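Local coordinates for protein phospho-2-dehydro-3-deoxyheptonate aldolase (Francisella tularensis, PDB 3TQK) that probably catalyses the condensation of phosphoenolpyruvate with D-erythrose 4-phosphate to give DAHP, the first step towards chorismate, and carries a bound manganese ion, at residues A52-P57 with G295-S300; C58-P63 with M88-E93; P136-F141 with I154-I159; H204-T209 with F218-N223. All coordinates share one frame; numbering follows the deposited sequence.

Contact 1 of 4, residues A52-P57 with G295-S300; sequences AVVVGP and GVMIES. With MN (manganese (II) ion), chain B.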
# COMPACT_ATOMS: atom_id res chain seq x y z
N ALA A 52 2.83 -5.96 -26.77
CA ALA A 52 1.93 -4.92 -26.28
C ALA A 52 2.75 -3.68 -25.95
O ALA A 52 3.84 -3.81 -25.37
CB ALA A 52 1.19 -5.38 -25.04
N VAL A 53 2.24 -2.51 -26.30
CA VAL A 53 2.95 -1.26 -26.05
C VAL A 53 2.01 -0.29 -25.36
O VAL A 53 1.01 0.14 -25.95
CB VAL A 53 3.49 -0.63 -27.35
CG1 VAL A 53 4.17 0.69 -27.07
CG2 VAL A 53 4.47 -1.59 -28.04
N VAL A 54 2.34 0.00 -24.10
CA VAL A 54 1.59 0.94 -23.28
C VAL A 54 2.35 2.24 -23.34
O VAL A 54 3.42 2.37 -22.76
CB VAL A 54 1.49 0.47 -21.82
CG1 VAL A 54 0.81 1.55 -20.95
CG2 VAL A 54 0.74 -0.86 -21.75
N VAL A 55 1.79 3.20 -24.07
CA VAL A 55 2.53 4.37 -24.46
C VAL A 55 1.68 5.61 -24.26
O VAL A 55 0.51 5.65 -24.63
CB VAL A 55 2.98 4.25 -25.94
CG1 VAL A 55 1.79 4.14 -26.87
CG2 VAL A 55 3.83 5.44 -26.33
N GLY A 56 2.27 6.62 -23.66
CA GLY A 56 1.58 7.88 -23.48
C GLY A 56 2.28 8.77 -22.49
O GLY A 56 3.41 8.47 -22.09
N PRO A 57 1.63 9.87 -22.10
CA PRO A 57 2.17 10.84 -21.15
C PRO A 57 2.45 10.23 -19.78
O PRO A 57 1.76 9.28 -19.38
CB PRO A 57 1.06 11.88 -21.04
CG PRO A 57 0.33 11.78 -22.33
CD PRO A 57 0.35 10.33 -22.68
N GLY A 295 5.73 -7.25 -23.72
CA GLY A 295 5.32 -5.84 -23.72
C GLY A 295 6.36 -4.87 -23.19
O GLY A 295 7.32 -5.27 -22.52
N VAL A 296 6.18 -3.60 -23.54
CA VAL A 296 6.98 -2.51 -23.02
C VAL A 296 6.10 -1.33 -22.63
O VAL A 296 4.93 -1.26 -23.03
CB VAL A 296 8.06 -2.06 -24.03
CG1 VAL A 296 9.01 -3.21 -24.33
CG2 VAL A 296 7.41 -1.54 -25.32
N MSE A 297 6.65 -0.43 -21.81
CA MSE A 297 6.01 0.85 -21.52
C MSE A 297 6.93 1.96 -22.00
O MSE A 297 8.14 1.88 -21.81
CB MSE A 297 5.78 1.05 -20.03
CG MSE A 297 5.25 -0.18 -19.31
SE MSE A 297 4.55 0.30 -17.54
CE MSE A 297 3.13 1.53 -18.11
N ILE A 298 6.35 2.98 -22.61
CA ILE A 298 7.09 4.15 -23.07
C ILE A 298 6.37 5.38 -22.55
O ILE A 298 5.15 5.46 -22.62
CB ILE A 298 7.09 4.23 -24.59
CG1 ILE A 298 7.77 3.01 -25.21
CG2 ILE A 298 7.75 5.53 -25.06
CD1 ILE A 298 7.52 2.89 -26.69
N GLU A 299 7.14 6.34 -22.02
CA GLU A 299 6.57 7.62 -21.59
C GLU A 299 6.78 8.63 -22.71
O GLU A 299 7.90 8.96 -23.06
CB GLU A 299 7.17 8.08 -20.24
CG GLU A 299 6.51 7.40 -19.03
CD GLU A 299 6.97 7.93 -17.67
OE1 GLU A 299 8.20 8.13 -17.47
OE2 GLU A 299 6.10 8.13 -16.79
N SER A 300 5.66 9.08 -23.28
CA SER A 300 5.67 9.82 -24.54
C SER A 300 4.66 10.96 -24.50
O SER A 300 3.61 10.84 -23.87
CB SER A 300 5.32 8.85 -25.67
OG SER A 300 4.95 9.52 -26.87
MN MN B . 6.19 8.60 -14.82

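Contact 2 of 4, residues C58-P63 with M88-E93; sequences CSIHDP and MRVYFE. With MN (manganese (II) ion), chain B.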
# COMPACT_ATOMS: atom_id res chain seq x y z
N CYS A 58 3.43 10.78 -19.07
CA CYS A 58 3.72 10.33 -17.70
C CYS A 58 2.44 10.36 -16.88
O CYS A 58 2.06 9.35 -16.28
CB CYS A 58 4.80 11.20 -17.05
SG CYS A 58 5.04 10.85 -15.26
N SER A 59 1.78 11.51 -16.89
CA SER A 59 0.50 11.70 -16.21
C SER A 59 -0.32 12.73 -16.98
O SER A 59 0.24 13.63 -17.59
CB SER A 59 0.74 12.21 -14.79
OG SER A 59 1.35 13.50 -14.86
N ILE A 60 -1.65 12.58 -16.95
CA ILE A 60 -2.51 13.54 -17.64
C ILE A 60 -2.69 14.78 -16.76
O ILE A 60 -2.93 14.68 -15.54
CB ILE A 60 -3.88 12.92 -18.00
CG1 ILE A 60 -3.71 11.68 -18.91
CG2 ILE A 60 -4.81 13.97 -18.64
CD1 ILE A 60 -3.21 11.95 -20.32
N HIS A 61 -2.51 15.95 -17.36
CA HIS A 61 -2.86 17.23 -16.73
C HIS A 61 -3.70 18.11 -17.65
O HIS A 61 -4.28 19.09 -17.20
CB HIS A 61 -1.60 17.96 -16.26
CG HIS A 61 -0.88 18.71 -17.33
ND1 HIS A 61 0.06 18.13 -18.15
CD2 HIS A 61 -0.95 20.01 -17.71
CE1 HIS A 61 0.53 19.03 -18.99
NE2 HIS A 61 -0.07 20.18 -18.75
N ASP A 62 -3.78 17.75 -18.94
CA ASP A 62 -4.48 18.54 -19.95
C ASP A 62 -5.26 17.59 -20.88
O ASP A 62 -4.69 17.04 -21.82
CB ASP A 62 -3.46 19.37 -20.74
CG ASP A 62 -4.09 20.29 -21.76
OD1 ASP A 62 -5.34 20.34 -21.86
OD2 ASP A 62 -3.33 20.99 -22.47
N PRO A 63 -6.56 17.39 -20.59
CA PRO A 63 -7.37 16.42 -21.35
C PRO A 63 -7.48 16.75 -22.84
O PRO A 63 -7.52 15.83 -23.66
CB PRO A 63 -8.75 16.51 -20.69
CG PRO A 63 -8.50 17.14 -19.33
CD PRO A 63 -7.33 18.04 -19.51
N MSE A 88 -3.07 3.09 -24.98
CA MSE A 88 -2.68 4.41 -24.54
C MSE A 88 -2.65 4.56 -23.03
O MSE A 88 -3.60 4.21 -22.34
CB MSE A 88 -3.58 5.50 -25.05
CG MSE A 88 -3.10 6.83 -24.45
SE MSE A 88 -3.68 8.24 -25.45
CE MSE A 88 -3.35 9.78 -24.27
N ARG A 89 -1.56 5.15 -22.57
CA ARG A 89 -1.31 5.38 -21.16
C ARG A 89 -2.09 6.61 -20.72
O ARG A 89 -1.87 7.73 -21.21
CB ARG A 89 0.19 5.58 -20.99
CG ARG A 89 0.70 5.73 -19.59
CD ARG A 89 2.13 6.26 -19.61
NE ARG A 89 2.43 6.81 -18.30
CZ ARG A 89 2.91 6.10 -17.28
NH1 ARG A 89 3.22 4.83 -17.42
NH2 ARG A 89 3.09 6.70 -16.10
N VAL A 90 -3.04 6.41 -19.80
CA VAL A 90 -3.86 7.49 -19.30
C VAL A 90 -3.79 7.49 -17.77
O VAL A 90 -4.68 6.96 -17.10
CB VAL A 90 -5.34 7.36 -19.78
CG1 VAL A 90 -6.07 8.67 -19.61
CG2 VAL A 90 -5.40 6.91 -21.24
N TYR A 91 -2.71 8.06 -17.24
CA TYR A 91 -2.43 8.02 -15.80
C TYR A 91 -2.89 9.27 -15.08
O TYR A 91 -2.69 10.38 -15.58
CB TYR A 91 -0.95 7.77 -15.53
CG TYR A 91 -0.59 6.30 -15.57
CD1 TYR A 91 -0.99 5.49 -16.62
CD2 TYR A 91 0.15 5.72 -14.55
CE1 TYR A 91 -0.66 4.15 -16.66
CE2 TYR A 91 0.49 4.37 -14.58
CZ TYR A 91 0.08 3.59 -15.65
OH TYR A 91 0.41 2.25 -15.71
N PHE A 92 -3.49 9.11 -13.91
CA PHE A 92 -4.10 10.24 -13.22
C PHE A 92 -3.46 10.55 -11.86
O PHE A 92 -4.04 11.27 -11.05
CB PHE A 92 -5.60 9.99 -13.05
CG PHE A 92 -6.35 9.92 -14.35
CD1 PHE A 92 -6.39 11.01 -15.20
CD2 PHE A 92 -7.01 8.76 -14.72
CE1 PHE A 92 -7.08 10.96 -16.39
CE2 PHE A 92 -7.71 8.70 -15.91
CZ PHE A 92 -7.75 9.80 -16.75
N GLU A 93 -2.26 10.03 -11.63
CA GLU A 93 -1.59 10.19 -10.35
C GLU A 93 -0.07 10.13 -10.52
O GLU A 93 0.45 9.34 -11.31
CB GLU A 93 -2.09 9.11 -9.37
CG GLU A 93 -1.86 9.39 -7.88
CD GLU A 93 -0.72 8.56 -7.26
OE1 GLU A 93 0.18 8.09 -7.99
OE2 GLU A 93 -0.74 8.37 -6.02
MN MN B . 6.19 8.60 -14.82
O HOH W 1 -2.47 13.00 -13.42

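Contact 3 of 4, residues P136-F141 with I154-I159; sequences PCATEF and ITWGAI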
# COMPACT_ATOMS: atom_id res chain seq x y z
N PRO A 136 -7.59 1.48 -26.99
CA PRO A 136 -7.55 0.89 -25.66
C PRO A 136 -6.73 1.77 -24.73
O PRO A 136 -5.75 2.39 -25.17
CB PRO A 136 -6.83 -0.44 -25.86
CG PRO A 136 -6.62 -0.61 -27.32
CD PRO A 136 -6.84 0.69 -27.99
N CYS A 137 -7.11 1.77 -23.45
CA CYS A 137 -6.48 2.62 -22.44
C CYS A 137 -5.94 1.86 -21.23
O CYS A 137 -6.52 0.86 -20.80
CB CYS A 137 -7.51 3.64 -21.95
SG CYS A 137 -7.95 4.83 -23.18
N ALA A 138 -4.85 2.39 -20.67
CA ALA A 138 -4.18 1.89 -19.47
C ALA A 138 -4.19 2.94 -18.36
O ALA A 138 -4.06 4.13 -18.63
CB ALA A 138 -2.72 1.54 -19.81
N THR A 139 -4.32 2.51 -17.11
CA THR A 139 -4.17 3.44 -15.98
C THR A 139 -3.65 2.69 -14.77
O THR A 139 -3.61 1.47 -14.77
CB THR A 139 -5.50 4.12 -15.65
OG1 THR A 139 -5.24 5.34 -14.94
CG2 THR A 139 -6.38 3.21 -14.82
N GLU A 140 -3.21 3.42 -13.74
CA GLU A 140 -2.85 2.77 -12.48
C GLU A 140 -4.06 2.71 -11.57
O GLU A 140 -4.75 3.72 -11.38
CB GLU A 140 -1.70 3.46 -11.77
CG GLU A 140 -1.20 2.64 -10.57
CD GLU A 140 -0.09 3.30 -9.79
OE1 GLU A 140 0.67 4.10 -10.38
OE2 GLU A 140 0.04 3.00 -8.58
N PHE A 141 -4.31 1.52 -11.02
CA PHE A 141 -5.36 1.34 -10.05
C PHE A 141 -4.77 1.64 -8.67
O PHE A 141 -3.91 0.92 -8.17
CB PHE A 141 -5.92 -0.08 -10.15
CG PHE A 141 -6.73 -0.33 -11.42
CD1 PHE A 141 -7.93 0.32 -11.62
CD2 PHE A 141 -6.28 -1.21 -12.39
CE1 PHE A 141 -8.68 0.10 -12.78
CE2 PHE A 141 -7.03 -1.43 -13.53
CZ PHE A 141 -8.23 -0.78 -13.72
N ILE A 154 -11.13 0.49 -18.89
CA ILE A 154 -9.71 0.14 -18.83
C ILE A 154 -9.49 -1.28 -19.36
O ILE A 154 -10.14 -2.24 -18.92
CB ILE A 154 -9.19 0.24 -17.39
CG1 ILE A 154 -9.26 1.69 -16.92
CG2 ILE A 154 -7.76 -0.31 -17.26
CD1 ILE A 154 -8.55 2.67 -17.81
N THR A 155 -8.57 -1.37 -20.33
CA THR A 155 -8.15 -2.62 -20.94
C THR A 155 -7.05 -3.31 -20.13
O THR A 155 -7.06 -4.53 -19.97
CB THR A 155 -7.60 -2.36 -22.33
OG1 THR A 155 -8.67 -1.98 -23.20
CG2 THR A 155 -6.87 -3.61 -22.89
N TRP A 156 -6.11 -2.52 -19.64
CA TRP A 156 -4.95 -3.00 -18.93
C TRP A 156 -4.64 -2.02 -17.82
O TRP A 156 -4.63 -0.82 -18.05
CB TRP A 156 -3.75 -3.07 -19.86
CG TRP A 156 -2.48 -3.48 -19.22
CD1 TRP A 156 -1.99 -4.75 -19.13
CD2 TRP A 156 -1.52 -2.64 -18.60
NE1 TRP A 156 -0.79 -4.74 -18.49
CE2 TRP A 156 -0.48 -3.46 -18.15
CE3 TRP A 156 -1.45 -1.26 -18.36
CZ2 TRP A 156 0.63 -2.96 -17.49
CZ3 TRP A 156 -0.34 -0.77 -17.70
CH2 TRP A 156 0.68 -1.61 -17.27
N GLY A 157 -4.36 -2.52 -16.63
CA GLY A 157 -4.05 -1.65 -15.50
C GLY A 157 -2.78 -2.04 -14.80
O GLY A 157 -2.26 -3.12 -15.03
N ALA A 158 -2.28 -1.17 -13.93
CA ALA A 158 -1.05 -1.42 -13.20
C ALA A 158 -1.21 -1.21 -11.71
O ALA A 158 -1.97 -0.33 -11.28
CB ALA A 158 0.06 -0.53 -13.72
N ILE A 159 -0.47 -2.02 -10.94
CA ILE A 159 -0.22 -1.75 -9.54
C ILE A 159 1.20 -1.21 -9.47
O ILE A 159 2.14 -1.84 -9.99
CB ILE A 159 -0.35 -3.01 -8.68
CG1 ILE A 159 -1.75 -3.62 -8.84
CG2 ILE A 159 -0.07 -2.70 -7.20
CD1 ILE A 159 -2.88 -2.65 -8.48
O HOH W 2 -9.63 0.57 -22.96

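Contact 4 of 4, residues H204-T209 with F218-N223; sequences HHFLST and FATKGN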
# COMPACT_ATOMS: atom_id res chain seq x y z
N HIS A 204 -10.53 -13.68 -3.16
CA HIS A 204 -10.34 -12.95 -1.92
C HIS A 204 -11.69 -12.39 -1.47
O HIS A 204 -12.56 -12.08 -2.30
CB HIS A 204 -9.35 -11.79 -2.13
CG HIS A 204 -7.93 -12.22 -2.33
ND1 HIS A 204 -7.08 -12.50 -1.29
CD2 HIS A 204 -7.22 -12.43 -3.47
CE1 HIS A 204 -5.90 -12.86 -1.76
NE2 HIS A 204 -5.95 -12.81 -3.08
N HIS A 205 -11.86 -12.27 -0.16
CA HIS A 205 -12.90 -11.43 0.43
C HIS A 205 -12.20 -10.19 0.97
O HIS A 205 -11.25 -10.30 1.74
CB HIS A 205 -13.63 -12.17 1.55
CG HIS A 205 -14.65 -13.16 1.07
ND1 HIS A 205 -14.32 -14.29 0.36
CD2 HIS A 205 -16.00 -13.19 1.22
CE1 HIS A 205 -15.42 -14.98 0.09
NE2 HIS A 205 -16.45 -14.34 0.61
N PHE A 206 -12.64 -9.01 0.56
CA PHE A 206 -12.05 -7.76 1.06
C PHE A 206 -13.04 -6.61 1.04
O PHE A 206 -14.05 -6.68 0.37
CB PHE A 206 -10.80 -7.40 0.26
CG PHE A 206 -11.08 -6.77 -1.10
CD1 PHE A 206 -11.58 -7.52 -2.15
CD2 PHE A 206 -10.76 -5.45 -1.33
CE1 PHE A 206 -11.79 -6.94 -3.39
CE2 PHE A 206 -10.96 -4.87 -2.57
CZ PHE A 206 -11.48 -5.62 -3.59
N LEU A 207 -12.72 -5.56 1.79
CA LEU A 207 -13.55 -4.39 1.88
C LEU A 207 -13.26 -3.43 0.74
O LEU A 207 -12.09 -3.09 0.47
CB LEU A 207 -13.34 -3.73 3.23
CG LEU A 207 -13.66 -4.65 4.41
CD1 LEU A 207 -13.20 -4.00 5.72
CD2 LEU A 207 -15.15 -5.00 4.45
N SER A 208 -14.32 -3.00 0.05
CA SER A 208 -14.21 -2.09 -1.08
C SER A 208 -15.45 -1.23 -1.10
O SER A 208 -16.13 -1.12 -0.08
CB SER A 208 -14.07 -2.86 -2.40
OG SER A 208 -13.65 -2.00 -3.46
N THR A 209 -15.72 -0.60 -2.24
CA THR A 209 -16.85 0.31 -2.35
C THR A 209 -17.67 0.01 -3.60
O THR A 209 -17.14 -0.50 -4.60
CB THR A 209 -16.40 1.82 -2.33
OG1 THR A 209 -15.58 2.11 -3.47
CG2 THR A 209 -15.63 2.14 -1.03
N PHE A 218 -16.45 -7.50 -0.83
CA PHE A 218 -16.36 -8.03 -2.18
C PHE A 218 -15.71 -9.43 -2.15
O PHE A 218 -14.62 -9.59 -1.61
CB PHE A 218 -15.51 -7.11 -3.07
CG PHE A 218 -16.25 -5.92 -3.66
CD1 PHE A 218 -17.41 -5.42 -3.11
CD2 PHE A 218 -15.72 -5.28 -4.78
CE1 PHE A 218 -18.07 -4.32 -3.68
CE2 PHE A 218 -16.35 -4.18 -5.35
CZ PHE A 218 -17.54 -3.70 -4.78
N ALA A 219 -16.40 -10.43 -2.70
CA ALA A 219 -15.83 -11.74 -2.95
C ALA A 219 -15.38 -11.80 -4.39
O ALA A 219 -16.21 -11.73 -5.31
CB ALA A 219 -16.85 -12.87 -2.66
N THR A 220 -14.07 -11.93 -4.60
CA THR A 220 -13.52 -11.95 -5.94
C THR A 220 -13.27 -13.36 -6.44
O THR A 220 -13.28 -14.32 -5.67
CB THR A 220 -12.19 -11.17 -6.02
OG1 THR A 220 -11.16 -11.89 -5.34
CG2 THR A 220 -12.35 -9.78 -5.43
N LYS A 221 -13.03 -13.45 -7.75
CA LYS A 221 -12.78 -14.71 -8.45
C LYS A 221 -11.30 -14.99 -8.66
O LYS A 221 -10.92 -16.13 -8.94
CB LYS A 221 -13.46 -14.66 -9.83
CG LYS A 221 -14.89 -15.22 -9.81
CD LYS A 221 -15.90 -14.34 -10.55
CE LYS A 221 -15.94 -14.60 -12.04
NZ LYS A 221 -17.22 -14.10 -12.64
N GLY A 222 -10.48 -13.96 -8.54
CA GLY A 222 -9.07 -14.03 -8.90
C GLY A 222 -8.87 -13.52 -10.31
O GLY A 222 -9.79 -13.53 -11.12
N ASN A 223 -7.65 -13.08 -10.62
CA ASN A 223 -7.32 -12.51 -11.92
C ASN A 223 -6.20 -13.32 -12.54
O ASN A 223 -5.08 -13.30 -12.04
CB ASN A 223 -6.90 -11.04 -11.77
CG ASN A 223 -6.90 -10.31 -13.08
OD1 ASN A 223 -6.62 -10.90 -14.13
ND2 ASN A 223 -7.24 -9.02 -13.06
O HOH W 3 -13.98 -14.94 -3.25

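Contact 1 of 4, residues A52-P57 with G295-S300
Ala-52 to Gly-56 and Gly-295 to Glu-299 run side by side as parallel strands, their axes 4.8 Å apart at closest and 11° from aligned, joined by backbone hydrogen bonds that alternate from one strand to the other. This is the seam of the TIM barrel, where the first and eighth strands meet and close the sheet on itself. Val-54 is gripped from both ends: its N donates to Val-296 O at 3.1 Å in a nearly straight bond, and its O receives Ile-298 N at 3.0 Å. Further along, Gly-56 N reaches Ile-298 O at 3.3 Å, and Gly-56 O takes the N-H of Ser-300.

Valines and isoleucine fill the outer face, covered by helix 327-344. Val-53 forks between two neighbours: CG2 lies alongside Val-296 CG2 at 4.0 Å, while CG1, anti to the backbone N, meets the CD1 tip of Ile-298. Val-55 uses a single methyl, CG2, to touch Ile-298 CB and, at 3.8 Å, Ser-300 CB.

Inside the barrel, Val-54 and the selenomethionine Met-297 point the same way. The Met-297 chain bends at its last torsion (chi3 61°), which brings the CE methyl to 3.7 Å from Val-54 CG1. Beyond them, at the C-terminal end of the strand, Glu-299 extends straight past CG to the metal that Cys-58, His-266 and Asp-322 also bind: OE2 coordinates manganese at 2.0 Å, and OE1 is hydrogen-bonded to Ser-265 OG.

Contact 2 of 4, residues C58-P63 with M88-E93
Arg-89 grips the carbonyl oxygen of Cys-58 side-on with two nitrogens. The shorter bond comes from NH2 at 2.8 Å from Cys-58 O and arrives in the carbonyl plane on a lone pair; NE, at 3.3 Å from the same oxygen, comes in from above that plane. The oxygen itself lies close to the guanidinium plane. CG of Arg-89 is anti to the backbone N (chi1 -175°) and the chain runs extended on to NE, enough to carry its head from the end of strand 84-89 to the loop that follows strand 51-56, where NE is also hydrogen-bonded to Pro-57 O. A second bond is almost straight: Ile-60 N donates to Tyr-91 O at 2.8 Å, with an N-H...O angle of 177°. A water donates to Ile-60 O at 2.7 Å and only weakly to Tyr-91 O.

These bonds pin the loop that carries a metal ligand. The CB of Cys-58 points away from 88-93, and SG binds manganese at 2.6 Å, with Glu-299, His-266 and Asp-322 completing the protein ligands. The Arg-89 guanidinium lies over the centre of the Tyr-91 ring, CZ 3.7 Å above its plane, so the residue that holds the loop is itself backed by an aromatic face.

Packing takes over at Ile-60, whose side chain crosses that of Val-90, CG1 to CG1, at 3.9 Å while its CB approaches Phe-92 CE1. Helix 116-132 covers this cluster through Leu-126 and Ala-123; helix 63-80 touches Ile-60 through Ala-66, and strand 293-299 meets Arg-89 and Tyr-91 within the TIM barrel.

Contact 3 of 4, residues P136-F141 with I154-I159
Ala-138 touches the indole of Trp-156 at its edge, CB lying near the ring plane and 3.4 Å from CE3. With CG anti to the backbone N (chi1 177°), the indole stands off the strand beside Ala-138; one of its faces passes over the backbone N of Ala-158, offset toward the rim. Beyond the contact, the rings of Trp-156 and His-227 meet with planes about 25° apart, and a hydrogen bond from NE1 to His-227 NE2 would limit the rotation of the indole. The Phe-141 ring belongs to the other side of the sheet. Its CE2 lies 3.6 Å from Gly-157 CA, close against a residue without a side chain, and its CZ is 3.6 Å from Ile-154 CG2 as the two side chains slide past one another in opposite directions. The Thr-139 side chain crosses that of Ile-154 at about a right angle, CG2 3.7 Å from Ile-154 CD1.

Under these groups run two neighbouring parallel strands of the TIM barrel, the third and fourth, 18° from aligned; the twelve residues between the two segments contain no regular helix or strand. Ala-158 N donates to Thr-139 O at 3.1 Å, and Phe-141 N to Ala-158 O at 3.0 Å; between Thr-139 N and Trp-156 O the bond is weak. Ala-138, Glu-140, Trp-156 and Ala-158 face the barrel interior, where Tyr-91 packs on the last three.

At the N-terminal end, Thr-155 N bonds to Cys-137 O, and a water bridges Cys-137 N and Thr-155 OG1. That hydroxyl also bonds to Ser-36 OG of helix 27-45, while Pro-136 CB lies 3.6 Å from Thr-155 OG1.

Contact 4 of 4, residues H204-T209 with F218-N223
Phe-218 sits at the tight end of the contact. Ser-208 CB lies over one face of its ring in a CH-pi contact, 3.9 Å from the centroid, and Phe-218 CZ comes within 3.2 Å of Thr-209 O. On the same side of the sheet, Phe-206 CE1 touches both Phe-218 CB and Thr-220 CG2, the methyl standing 3.5 Å off the ring edge. Phe-206 and Phe-218 form a hydrogen-bonded antiparallel pair, with the N of Phe-218 2.8 Å from Phe-206 O.

The two strands make a beta hairpin outside the barrel, and Phe-218 to Thr-220 also pair with a strand of the second subunit, continuing the sheet across the dimer interface. On the opposite face, Ala-219 CB sits over the ring of His-205, which stacks with Tyr-114 of the second subunit and bonds through NE2 to its Lys-11.

At Thr-220 polar links join the packing. Thr-220 OG1 takes His-204 N at 2.9 Å and is also hydrogen-bonded to Ser-174 OG, while Thr-220 N donates to His-204 O. Water donates to Thr-220 O at 2.6 Å and weakly to His-204 O; past it the chain turns off, the CB of solvent-exposed Lys-221 pointing away from 204-209.

From the N terminus, segment 52-57 opens contact 1 on the first barrel strand, and its partner 295-300 arrives only on the eighth, so this contact closes the barrel and encloses the other three. Contact 2 begins at the very next residue and closes a short loop around helix 63-80, tying the end of the first strand to that of the second. Contacts 3 and 4 follow in series, one joining the third and fourth strands, the other closing a hairpin; none of the loops cross. Contacts 1 and 2 meet at the manganese; both touch contact 3, contact 1 through side chains inside the barrel and contact 2 also through the sheet. Contact 4 stands apart at the subunit interface, about 8 Å from contact 3 between nearest atoms.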